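Local atomic coordinates of Maltose/maltodextrin transport permease homologue (Bdellovibrio bacteriovorus HD100, PDB entry 6FFL), a protein that binds maltotriose through this solute-binding domain, the part of a fused permease that probably delivers maltodextrins to its membrane-spanning portion. Residues Phe93-Ala97 / Gly109-Gly113; Pro129-Leu135 / Pro254-Glu258; Ile171-Glu176 / Thr190-Lys194; Gly249-Ile253 / Ile330-Glu336; Leu301-Glu305 / Ala316-Val322. All coordinates share one frame; numbering follows the deposited sequence.

Contact 1 (Phe93-Ala97 / Gly109-Gly113); sequences FDPLA and GDAVG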
# COMPACT_ATOMS: atom_id res chain seq x y z
N PHE A 93 10.61 -8.26 15.69
CA PHE A 93 9.99 -7.95 14.41
C PHE A 93 10.93 -7.12 13.55
O PHE A 93 11.74 -6.34 14.06
CB PHE A 93 8.65 -7.20 14.62
CG PHE A 93 7.67 -7.95 15.49
CD1 PHE A 93 6.75 -8.81 14.93
CD2 PHE A 93 7.71 -7.83 16.87
CE1 PHE A 93 5.85 -9.52 15.74
CE2 PHE A 93 6.82 -8.52 17.67
CZ PHE A 93 5.89 -9.37 17.11
N ASP A 94 10.83 -7.33 12.24
CA ASP A 94 11.41 -6.42 11.26
C ASP A 94 11.08 -4.97 11.63
O ASP A 94 9.90 -4.65 11.84
CB ASP A 94 10.82 -6.75 9.88
CG ASP A 94 11.53 -6.04 8.72
OD1 ASP A 94 12.04 -4.92 8.89
OD2 ASP A 94 11.55 -6.62 7.62
N PRO A 95 12.07 -4.08 11.74
CA PRO A 95 11.75 -2.68 12.08
C PRO A 95 10.80 -2.01 11.11
O PRO A 95 10.11 -1.06 11.50
CB PRO A 95 13.12 -1.99 12.06
CG PRO A 95 14.10 -3.11 12.32
CD PRO A 95 13.52 -4.31 11.63
N LEU A 96 10.72 -2.47 9.85
CA LEU A 96 9.74 -1.91 8.92
C LEU A 96 8.31 -2.14 9.37
O LEU A 96 7.41 -1.39 8.96
CB LEU A 96 9.93 -2.52 7.53
CG LEU A 96 11.14 -2.01 6.74
CD1 LEU A 96 11.38 -2.92 5.53
CD2 LEU A 96 10.91 -0.57 6.29
N ALA A 97 8.08 -3.14 10.21
CA ALA A 97 6.74 -3.41 10.72
C ALA A 97 6.41 -2.59 11.96
O ALA A 97 5.28 -2.66 12.43
CB ALA A 97 6.59 -4.88 11.06
N GLY A 109 2.85 -4.05 12.79
CA GLY A 109 2.30 -4.75 11.65
C GLY A 109 2.51 -6.25 11.71
O GLY A 109 3.43 -6.73 12.37
N ASP A 110 1.63 -6.97 11.01
CA ASP A 110 1.70 -8.42 10.96
C ASP A 110 2.48 -8.93 9.76
O ASP A 110 2.75 -10.13 9.68
CB ASP A 110 0.28 -9.02 10.97
CG ASP A 110 -0.65 -8.40 9.93
OD1 ASP A 110 -0.38 -7.29 9.43
OD2 ASP A 110 -1.68 -9.05 9.61
N ALA A 111 2.86 -8.05 8.84
CA ALA A 111 3.61 -8.44 7.66
C ALA A 111 4.51 -7.28 7.27
O ALA A 111 4.45 -6.19 7.84
CB ALA A 111 2.67 -8.84 6.50
N VAL A 112 5.37 -7.53 6.30
CA VAL A 112 6.22 -6.48 5.75
C VAL A 112 6.05 -6.51 4.24
O VAL A 112 6.01 -7.58 3.63
CB VAL A 112 7.70 -6.65 6.17
CG1 VAL A 112 8.62 -5.75 5.37
CG2 VAL A 112 7.84 -6.35 7.67
N GLY A 113 5.93 -5.33 3.63
CA GLY A 113 5.78 -5.27 2.19
C GLY A 113 5.03 -4.00 1.83
O GLY A 113 5.60 -2.91 1.91
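An Asx turn at D94 opens the short 3-10 segment 95-97 and sets three side chains, those of D94, L96 and A97, around V112 of the short strand 111-112. The turn is closed by the L96 amide, which donates to D94 OD1 (N to OD1 2.9 Å) from above the carboxylate plane rather than within it. With CG of D94 trans to the backbone N (chi1 -170°), the other oxygen swings over the valine, and D94 OD2 comes to 3.7 Å from V112 CG2. The two side chains cross at about a right angle. Since D94 OD2 also forms a salt bridge with R317, the valine methyls pack against a carboxylate whose charge is probably largely offset. V112 spreads its branches between the remaining partners: CG1 meets L96 CD1 at 4.0 Å, while CG2 lies 3.9 Å from A97 CB. Further along, the backbones join directly. G109 N donates to A97 O over 2.8 Å, with the donor in the carbonyl plane and an N-H...O angle of 157°, which fixes the end of the 3-10 segment against G109. A platinum ion lies about 5 Å from the side chain of L96. Around the contact, V112 pairs through its backbone with L310 of the small antiparallel sheet, L96 and A97 rest on V267 and T269 of strand 266-274, and D110 lies against F303 of helix 297-307, so the loop after helix 87-90 is tied in where these elements meet.

Contact 2 (Pro129-Leu135 / Pro254-Glu258); sequences PKNSQEL and PMISE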
# COMPACT_ATOMS: atom_id res chain seq x y z
N PRO A 129 9.12 -7.32 -19.18
CA PRO A 129 10.03 -6.26 -19.63
C PRO A 129 10.90 -5.78 -18.49
O PRO A 129 10.45 -5.66 -17.35
CB PRO A 129 9.07 -5.16 -20.10
CG PRO A 129 7.85 -5.35 -19.25
CD PRO A 129 7.72 -6.86 -19.10
N LYS A 130 12.17 -5.49 -18.81
CA LYS A 130 13.12 -5.02 -17.80
C LYS A 130 13.31 -3.51 -17.82
O LYS A 130 13.89 -2.97 -16.87
CB LYS A 130 14.47 -5.73 -17.97
CG LYS A 130 15.12 -5.55 -19.34
CD LYS A 130 16.34 -6.46 -19.47
CE LYS A 130 17.06 -6.25 -20.80
NZ LYS A 130 16.49 -7.10 -21.87
N ASN A 131 12.85 -2.82 -18.85
CA ASN A 131 12.93 -1.37 -18.88
C ASN A 131 11.70 -0.80 -19.56
O ASN A 131 10.89 -1.52 -20.15
CB ASN A 131 14.21 -0.87 -19.58
CG ASN A 131 14.32 -1.37 -20.99
OD1 ASN A 131 13.44 -1.14 -21.81
ND2 ASN A 131 15.44 -2.02 -21.30
N SER A 132 11.58 0.53 -19.49
CA SER A 132 10.36 1.20 -19.94
C SER A 132 10.21 1.13 -21.46
O SER A 132 9.07 1.09 -21.96
CB SER A 132 10.37 2.66 -19.45
OG SER A 132 11.45 3.39 -20.03
N GLN A 133 11.31 1.11 -22.21
CA GLN A 133 11.17 0.96 -23.65
C GLN A 133 10.57 -0.40 -23.99
O GLN A 133 9.67 -0.50 -24.82
CB GLN A 133 12.51 1.17 -24.36
CG GLN A 133 12.49 0.74 -25.82
CD GLN A 133 13.79 1.02 -26.56
OE1 GLN A 133 14.74 1.56 -26.00
NE2 GLN A 133 13.82 0.66 -27.85
N GLU A 134 11.06 -1.46 -23.33
CA GLU A 134 10.48 -2.79 -23.50
C GLU A 134 9.04 -2.82 -23.02
O GLU A 134 8.19 -3.48 -23.64
CB GLU A 134 11.30 -3.82 -22.72
CG GLU A 134 12.64 -4.16 -23.35
CD GLU A 134 13.39 -5.24 -22.59
OE1 GLU A 134 12.80 -5.83 -21.65
OE2 GLU A 134 14.56 -5.50 -22.94
N LEU A 135 8.75 -2.16 -21.91
CA LEU A 135 7.39 -2.13 -21.39
C LEU A 135 6.43 -1.54 -22.41
O LEU A 135 5.33 -2.07 -22.63
CB LEU A 135 7.35 -1.34 -20.08
CG LEU A 135 5.96 -1.01 -19.53
CD1 LEU A 135 5.36 -2.27 -18.98
CD2 LEU A 135 6.09 0.05 -18.44
N PRO A 254 9.52 -1.67 -14.36
CA PRO A 254 10.71 -1.63 -15.22
C PRO A 254 11.52 -0.34 -15.07
O PRO A 254 10.97 0.75 -14.86
CB PRO A 254 10.14 -1.78 -16.63
CG PRO A 254 8.90 -2.58 -16.43
CD PRO A 254 8.32 -2.09 -15.11
N MET A 255 12.83 -0.49 -15.21
CA MET A 255 13.75 0.64 -15.16
C MET A 255 13.40 1.67 -16.24
O MET A 255 13.06 1.32 -17.37
CB MET A 255 15.18 0.12 -15.34
CG MET A 255 16.26 1.16 -15.63
SD MET A 255 17.84 0.36 -16.06
CE MET A 255 18.27 -0.34 -14.48
N ILE A 256 13.47 2.95 -15.88
CA ILE A 256 13.23 3.99 -16.87
C ILE A 256 14.41 4.05 -17.82
O ILE A 256 15.54 4.31 -17.41
CB ILE A 256 12.99 5.34 -16.19
CG1 ILE A 256 11.82 5.20 -15.20
CG2 ILE A 256 12.82 6.46 -17.24
CD1 ILE A 256 10.52 4.80 -15.89
N SER A 257 14.14 3.81 -19.12
CA SER A 257 15.23 3.72 -20.09
C SER A 257 16.06 5.01 -20.14
O SER A 257 17.29 4.95 -20.25
CB SER A 257 14.67 3.41 -21.48
OG SER A 257 14.30 2.05 -21.56
N GLU A 258 15.40 6.17 -20.06
CA GLU A 258 16.09 7.45 -20.22
C GLU A 258 17.02 7.77 -19.06
O GLU A 258 17.96 8.56 -19.24
CB GLU A 258 15.06 8.58 -20.36
CG GLU A 258 14.39 8.66 -21.73
CD GLU A 258 13.29 7.62 -21.97
OE1 GLU A 258 12.87 6.91 -21.02
OE2 GLU A 258 12.83 7.52 -23.14
O HOH W 1 10.77 5.23 -21.76
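N131 and S132 meet the loop 254-258 with both backbone and side chain. CB of N131 lies 3.3 Å from M255 O, close to where the backbones of N131 and M255 form a single beta bridge. One bond further out, N131 CG is near the hydroxyl of S257, and the torsion about CA-CB (chi1 58°), placing CG between the backbone N and the carbonyl carbon, bends the amide back over its own helix. At the tip, OD1 takes the E134 amide in a capping bond (N to OD1 2.8 Å). The bridge itself is held by M255 N to K130 O and by S132 N to M255 O at 2.7 Å. Each serine hydroxyl accepts a backbone amide from the other segment: S257 N donates almost straight to S132 OG (2.9 Å, 177°), and Q133 N donates to S257 OG at 3.2 Å. A water 2.6 Å from S132 OG carries the link on to E258 OE1, to which it donates. Beside the bridge the P254 ring packs on the backbone of N131, its CB 3.5 Å from N131 C, and reaches P129 and L135. A platinum ion sits about 2 Å from the M255 side chain, beside this junction. N131 is thus an asparagine N-cap of helix 132-142, and the isolated beta bridge, with the S257 hydroxyl on the amide of Q133, ties this helix start to the loop after strand 248-251.

Contact 3 (Ile171-Glu176 / Thr190-Lys194); sequences IPAFGE and TTALK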
# COMPACT_ATOMS: atom_id res chain seq x y z
N ILE A 171 8.87 8.78 -9.32
CA ILE A 171 9.43 10.10 -9.03
C ILE A 171 10.94 10.02 -8.85
O ILE A 171 11.66 10.72 -9.57
CB ILE A 171 8.73 10.75 -7.83
CG1 ILE A 171 7.24 10.94 -8.14
CG2 ILE A 171 9.40 12.08 -7.50
CD1 ILE A 171 6.37 11.32 -6.92
N PRO A 172 11.48 9.19 -7.94
CA PRO A 172 12.95 9.14 -7.79
C PRO A 172 13.66 8.58 -9.01
O PRO A 172 14.85 8.89 -9.19
CB PRO A 172 13.15 8.24 -6.57
CG PRO A 172 11.90 7.41 -6.47
CD PRO A 172 10.81 8.33 -6.94
N ALA A 173 12.99 7.79 -9.85
CA ALA A 173 13.65 7.31 -11.07
C ALA A 173 13.86 8.44 -12.06
O ALA A 173 14.74 8.33 -12.94
CB ALA A 173 12.83 6.18 -11.70
N PHE A 174 13.10 9.53 -11.95
CA PHE A 174 13.28 10.70 -12.80
C PHE A 174 14.10 11.78 -12.12
O PHE A 174 14.30 12.84 -12.71
CB PHE A 174 11.92 11.26 -13.23
CG PHE A 174 11.25 10.45 -14.31
CD1 PHE A 174 11.74 10.45 -15.61
CD2 PHE A 174 10.12 9.70 -14.03
CE1 PHE A 174 11.13 9.71 -16.60
CE2 PHE A 174 9.50 8.94 -15.01
CZ PHE A 174 10.00 8.96 -16.30
N GLY A 175 14.58 11.54 -10.90
CA GLY A 175 15.34 12.54 -10.18
C GLY A 175 15.09 12.53 -8.68
O GLY A 175 15.24 11.49 -8.03
N GLU A 176 14.71 13.67 -8.13
CA GLU A 176 14.67 13.82 -6.68
C GLU A 176 13.50 13.05 -6.06
O GLU A 176 12.42 12.94 -6.65
CB GLU A 176 14.56 15.30 -6.32
CG GLU A 176 15.74 16.15 -6.75
CD GLU A 176 15.36 17.60 -6.96
OE1 GLU A 176 14.94 17.96 -8.10
OE2 GLU A 176 15.47 18.39 -5.99
N THR A 190 9.69 19.87 -8.83
CA THR A 190 10.90 19.26 -9.35
C THR A 190 10.68 18.80 -10.78
O THR A 190 9.55 18.54 -11.20
CB THR A 190 11.34 18.05 -8.52
OG1 THR A 190 10.33 17.02 -8.61
CG2 THR A 190 11.52 18.46 -7.06
N THR A 191 11.79 18.71 -11.52
CA THR A 191 11.72 18.08 -12.84
C THR A 191 11.22 16.64 -12.71
O THR A 191 10.45 16.16 -13.55
CB THR A 191 13.09 18.12 -13.52
OG1 THR A 191 13.47 19.48 -13.72
CG2 THR A 191 13.04 17.42 -14.85
N ALA A 192 11.63 15.96 -11.64
CA ALA A 192 11.26 14.56 -11.46
C ALA A 192 9.74 14.39 -11.41
O ALA A 192 9.18 13.50 -12.06
CB ALA A 192 11.90 14.01 -10.18
N LEU A 193 9.05 15.25 -10.65
CA LEU A 193 7.60 15.10 -10.60
C LEU A 193 6.96 15.49 -11.93
O LEU A 193 6.04 14.81 -12.40
CB LEU A 193 7.00 15.93 -9.46
CG LEU A 193 5.49 15.75 -9.30
CD1 LEU A 193 5.11 14.27 -9.01
CD2 LEU A 193 4.93 16.69 -8.22
N LYS A 194 7.43 16.58 -12.56
CA LYS A 194 6.92 16.93 -13.88
C LYS A 194 7.10 15.77 -14.85
O LYS A 194 6.17 15.41 -15.59
CB LYS A 194 7.62 18.18 -14.40
CG LYS A 194 7.20 18.60 -15.81
CD LYS A 194 8.17 19.61 -16.39
CE LYS A 194 9.57 19.01 -16.51
NZ LYS A 194 9.90 18.62 -17.90
O HOH W 2 10.37 15.23 -6.69
O HOH W 3 14.36 16.40 -10.12
O HOH W 4 14.11 19.84 -10.30
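The N-terminus of helix 191-205, capped by T190, meets the chain where it leaves the short helix 170-173, and A192 is the side chain pressed into that bend. Its single CB lies 3.4 Å from I171 O and 3.5 Å from E176 N, with the F174 carbonyl and the G175 amide close by, so one methyl is lined largely by backbone. Beside it I171 and L193 run side by side, pointing the same way, and their tips touch (CD1 to CD1 3.8 Å). F174 offers its CB to the A192 backbone, but its ring leads off towards D195, T196 and I256. No direct hydrogen bond joins the two segments. The cap of the helix is local: T190 OG1, held by a chi1 of 64° between the backbone N and the carbonyl carbon, accepts from L193 N at 3.0 Å. The chain turns away from helix 170-173 at G175, whose positive phi of 144° brings E176 alongside the cap. There the E176 carboxylate reaches the amides of the helix start through water. One water donates to E176 OE1 (2.6 Å) and accepts from A192 N, while another donates to the same oxygen (3.0 Å) and accepts from T191 N (2.9 Å). These first-turn amides would be expected to welcome the negative charge. Next to the waters, T190 CG2 packs against E176 OE1, and L193 also touches A372 of helix 368-384.

Contact 4 (Gly249-Ile253 / Ile330-Glu336); sequences GIARI and ISADIME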
# COMPACT_ATOMS: atom_id res chain seq x y z
N GLY A 249 3.17 -13.85 -12.89
CA GLY A 249 4.50 -13.63 -12.37
C GLY A 249 4.60 -12.20 -11.83
O GLY A 249 3.72 -11.38 -12.03
N ILE A 250 5.71 -11.93 -11.14
CA ILE A 250 5.95 -10.60 -10.59
C ILE A 250 7.36 -10.17 -10.97
O ILE A 250 8.23 -11.01 -11.24
CB ILE A 250 5.76 -10.53 -9.05
CG1 ILE A 250 6.77 -11.41 -8.31
CG2 ILE A 250 4.33 -10.91 -8.65
CD1 ILE A 250 6.74 -11.17 -6.78
N ALA A 251 7.57 -8.86 -11.01
CA ALA A 251 8.86 -8.30 -11.41
C ALA A 251 8.95 -6.87 -10.90
O ALA A 251 7.94 -6.26 -10.54
CB ALA A 251 9.06 -8.32 -12.93
N ARG A 252 10.16 -6.33 -10.90
CA ARG A 252 10.31 -4.90 -10.65
C ARG A 252 9.50 -4.09 -11.66
O ARG A 252 9.42 -4.45 -12.84
CB ARG A 252 11.79 -4.50 -10.76
CG ARG A 252 12.67 -5.08 -9.68
CD ARG A 252 14.12 -4.64 -9.85
NE ARG A 252 14.92 -5.09 -8.73
CZ ARG A 252 16.22 -4.86 -8.59
NH1 ARG A 252 16.87 -4.16 -9.51
NH2 ARG A 252 16.87 -5.32 -7.52
N ILE A 253 8.93 -2.97 -11.20
CA ILE A 253 8.44 -1.98 -12.17
C ILE A 253 9.65 -1.63 -13.04
O ILE A 253 10.73 -1.37 -12.51
CB ILE A 253 7.86 -0.73 -11.47
CG1 ILE A 253 6.62 -1.10 -10.66
CG2 ILE A 253 7.52 0.35 -12.49
CD1 ILE A 253 6.19 0.01 -9.67
N ILE A 330 11.76 -13.19 -5.44
CA ILE A 330 11.65 -12.05 -6.36
C ILE A 330 11.09 -10.84 -5.63
O ILE A 330 11.51 -9.70 -5.88
CB ILE A 330 10.79 -12.42 -7.58
CG1 ILE A 330 11.47 -13.52 -8.40
CG2 ILE A 330 10.56 -11.19 -8.46
CD1 ILE A 330 10.79 -13.82 -9.72
N SER A 331 10.16 -11.05 -4.71
CA SER A 331 9.63 -9.95 -3.92
C SER A 331 10.74 -9.25 -3.14
O SER A 331 10.75 -8.02 -3.01
CB SER A 331 8.54 -10.45 -2.99
OG SER A 331 7.99 -9.39 -2.24
N ALA A 332 11.69 -10.03 -2.60
CA ALA A 332 12.81 -9.41 -1.90
C ALA A 332 13.68 -8.60 -2.86
O ALA A 332 14.16 -7.51 -2.51
CB ALA A 332 13.64 -10.47 -1.17
N ASP A 333 13.85 -9.09 -4.09
CA ASP A 333 14.60 -8.35 -5.09
C ASP A 333 13.86 -7.08 -5.51
O ASP A 333 14.50 -6.09 -5.89
CB ASP A 333 14.87 -9.24 -6.30
CG ASP A 333 15.52 -8.49 -7.44
OD1 ASP A 333 16.75 -8.27 -7.38
OD2 ASP A 333 14.81 -8.12 -8.39
N ILE A 334 12.53 -7.09 -5.46
CA ILE A 334 11.76 -5.88 -5.75
C ILE A 334 11.92 -4.87 -4.63
O ILE A 334 12.14 -3.67 -4.88
CB ILE A 334 10.28 -6.25 -5.98
CG1 ILE A 334 10.11 -7.05 -7.27
CG2 ILE A 334 9.38 -4.99 -5.98
CD1 ILE A 334 8.81 -7.83 -7.35
N MET A 335 11.83 -5.32 -3.38
CA MET A 335 11.97 -4.43 -2.24
C MET A 335 13.39 -3.87 -2.11
O MET A 335 13.57 -2.82 -1.48
CB MET A 335 11.57 -5.17 -0.96
CG MET A 335 10.06 -5.40 -0.83
SD MET A 335 9.59 -6.12 0.76
CE MET A 335 10.15 -7.82 0.55
N GLU A 336 14.37 -4.55 -2.70
CA GLU A 336 15.77 -4.13 -2.59
C GLU A 336 16.00 -2.74 -3.18
O GLU A 336 16.87 -2.00 -2.71
CB GLU A 336 16.64 -5.18 -3.29
CG GLU A 336 18.04 -4.78 -3.66
CD GLU A 336 18.72 -5.86 -4.49
OE1 GLU A 336 18.65 -7.05 -4.09
OE2 GLU A 336 19.31 -5.53 -5.55
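I250 is the first residue of the strand to meet the helix: its CG1 touches I330 CG2 at 3.8 Å as the two side chains slide past each other in opposite directions, and its CD1 reaches I334 CD1 at 4.0 Å. A chi1 of 64° wedges CG1 between its own backbone N and carbonyl carbon, which aims the branch at the helix. A251 turns its methyl away and takes part through its carbonyl, with A251 O 3.7 Å from I334 CD1. R252 then lays its extended chain back over I334 and grips D333 side-on. Both NE and NH2 donate to the single backbone oxygen D333 O, each at 3.0 Å, from the same face of the carbonyl plane. NH2 also forms a weak, bent bond to E336 OE2 (3.1 Å) within a salt bridge; a salt bridge from NH2 to D333 OD1 is less certain, since that side chain has two conformers. The guanidinium would probably suit the partial negative charge near the C-terminal end of the helix. W262 adds a cation-pi partner. Strand 248-251 is an outermost strand of the four-stranded sheet, paired with strand 116-121; the axes of strand 249-251 and helix 330-335 run 24° apart, with W238 of helix 238-243 and M117 of strand 116-121 filling in around I250.

Contact 5 (Leu301-Glu305 / Ala316-Val322); sequences LLFAE and ARESDIV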
# COMPACT_ATOMS: atom_id res chain seq x y z
N LEU A 301 1.55 -16.54 10.20
CA LEU A 301 1.76 -17.63 9.26
C LEU A 301 0.47 -18.07 8.58
O LEU A 301 0.53 -18.67 7.50
CB LEU A 301 2.42 -18.81 9.98
CG LEU A 301 3.88 -18.59 10.40
CD1 LEU A 301 4.42 -19.78 11.21
CD2 LEU A 301 4.76 -18.29 9.18
N LEU A 302 -0.68 -17.82 9.20
CA LEU A 302 -1.94 -18.04 8.50
C LEU A 302 -2.05 -17.12 7.29
O LEU A 302 -2.40 -17.57 6.18
CB LEU A 302 -3.12 -17.81 9.45
CG LEU A 302 -4.51 -18.06 8.89
CD1 LEU A 302 -4.68 -19.52 8.49
CD2 LEU A 302 -5.55 -17.67 9.94
N PHE A 303 -1.74 -15.83 7.47
CA PHE A 303 -1.69 -14.90 6.34
C PHE A 303 -0.62 -15.32 5.35
O PHE A 303 -0.85 -15.33 4.13
CB PHE A 303 -1.42 -13.47 6.82
CG PHE A 303 -2.64 -12.78 7.37
CD1 PHE A 303 -3.55 -12.19 6.51
CD2 PHE A 303 -2.85 -12.69 8.74
CE1 PHE A 303 -4.66 -11.55 7.00
CE2 PHE A 303 -3.96 -12.06 9.23
CZ PHE A 303 -4.88 -11.48 8.35
N ALA A 304 0.57 -15.67 5.85
CA ALA A 304 1.63 -16.09 4.94
C ALA A 304 1.19 -17.28 4.10
O ALA A 304 1.48 -17.34 2.90
CB ALA A 304 2.90 -16.42 5.74
N GLU A 305 0.45 -18.21 4.69
CA GLU A 305 0.04 -19.41 3.97
C GLU A 305 -1.08 -19.12 2.97
O GLU A 305 -1.07 -19.65 1.85
CB GLU A 305 -0.40 -20.48 4.96
CG GLU A 305 -0.96 -21.75 4.33
CD GLU A 305 -1.37 -22.76 5.39
OE1 GLU A 305 -2.37 -22.51 6.10
OE2 GLU A 305 -0.68 -23.79 5.53
N ALA A 316 9.37 -16.21 12.54
CA ALA A 316 8.31 -16.81 11.72
C ALA A 316 8.76 -17.02 10.27
O ALA A 316 8.23 -17.89 9.57
CB ALA A 316 7.06 -15.94 11.73
N ARG A 317 9.74 -16.23 9.81
CA ARG A 317 10.24 -16.35 8.45
C ARG A 317 11.04 -17.63 8.23
O ARG A 317 11.37 -17.94 7.08
CB ARG A 317 11.11 -15.15 8.11
CG ARG A 317 10.35 -13.82 8.12
CD ARG A 317 11.25 -12.65 7.83
NE ARG A 317 10.49 -11.40 7.79
CZ ARG A 317 11.03 -10.20 7.62
NH1 ARG A 317 12.35 -10.08 7.48
NH2 ARG A 317 10.25 -9.13 7.58
N GLU A 318 11.37 -18.37 9.29
CA GLU A 318 12.04 -19.66 9.13
C GLU A 318 11.06 -20.80 8.82
O GLU A 318 11.50 -21.93 8.58
CB GLU A 318 12.86 -19.98 10.38
CG GLU A 318 13.93 -18.94 10.71
CD GLU A 318 15.02 -18.84 9.64
OE1 GLU A 318 15.91 -17.97 9.79
OE2 GLU A 318 15.01 -19.63 8.67
N SER A 319 9.76 -20.51 8.80
CA SER A 319 8.76 -21.51 8.48
C SER A 319 8.85 -21.96 7.03
O SER A 319 9.17 -21.17 6.13
CB SER A 319 7.36 -20.95 8.76
OG SER A 319 6.34 -21.84 8.33
N ASP A 320 8.55 -23.24 6.80
CA ASP A 320 8.39 -23.76 5.44
C ASP A 320 7.38 -22.96 4.64
O ASP A 320 7.49 -22.86 3.42
CB ASP A 320 7.95 -25.22 5.48
CG ASP A 320 9.11 -26.18 5.64
OD1 ASP A 320 8.85 -27.37 5.89
OD2 ASP A 320 10.27 -25.73 5.52
N ILE A 321 6.36 -22.43 5.32
CA ILE A 321 5.34 -21.64 4.64
C ILE A 321 5.98 -20.45 3.92
O ILE A 321 5.60 -20.11 2.79
CB ILE A 321 4.29 -21.18 5.67
CG1 ILE A 321 3.51 -22.39 6.21
CG2 ILE A 321 3.36 -20.13 5.07
CD1 ILE A 321 2.56 -22.04 7.35
N VAL A 322 6.96 -19.83 4.57
CA VAL A 322 7.67 -18.69 4.00
C VAL A 322 8.73 -19.15 3.00
O VAL A 322 8.81 -18.63 1.88
CB VAL A 322 8.28 -17.85 5.13
CG1 VAL A 322 9.13 -16.72 4.58
CG2 VAL A 322 7.16 -17.28 6.00
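L301 CG and I321 CG1 both lie trans to the carbonyl carbon of their own residue (chi1 -70° and -66°), and this turns their methyls towards each other's helix. In I321 the same torsion leaves CG2 trans to the backbone N, where it settles on the peptide joining A304 to E305: I321 CG2 is 3.5 Å from E305 N and 3.8 Å from A304 CB. The other branch of I321 reaches back along the helix, its CD1 3.9 Å from L301 O, and crosses the aliphatic part of E305 obliquely. L301 also meets the preceding part of the second segment. Its CD2 lies 3.5 Å from A316 O, 3.7 Å from S319 CB and 4.1 Å from V322 CG2, bridging the 3-10 segment 316-318 and the helix that follows. Between those two elements S319 is the N-cap of helix 320-323, its hydroxyl accepting from I321 N (N to OG 3.1 Å), so the residue that caps the helix is also one on which the leucine rests. No hydrogen bond crosses the contact, which is van der Waals packing and closes the loop that leaves helix 297-307 through strand 310-311. P311 of that strand touches A304, A316 and V322, while L302 and F303 of helix 297-307 face V18 of helix 13-29.

Overall arrangement
The five contacts spread over the two lobes expected of a solute-binding protein, with the glucose units lying between them. Contacts 1 and 5, centres 14 Å apart, belong to the lobe of the seven-stranded sheet and are joined by the salt bridge of D94 and R317. Contacts 2 and 4 adjoin the four-stranded sheet and follow on at residues 253 and 254. Contacts 2 and 3 have centres 16 Å apart, I256 packing on F174 and A173. Contact 3 is nested within the loop closed by contact 2, and contact 5 within that of contact 4. Contacts 1 and 4 touch through G113 and M335, probably where the lobes approach, consistent with a sugar held between them; contacts 3 and 5 stand 37 Å apart, centre to centre.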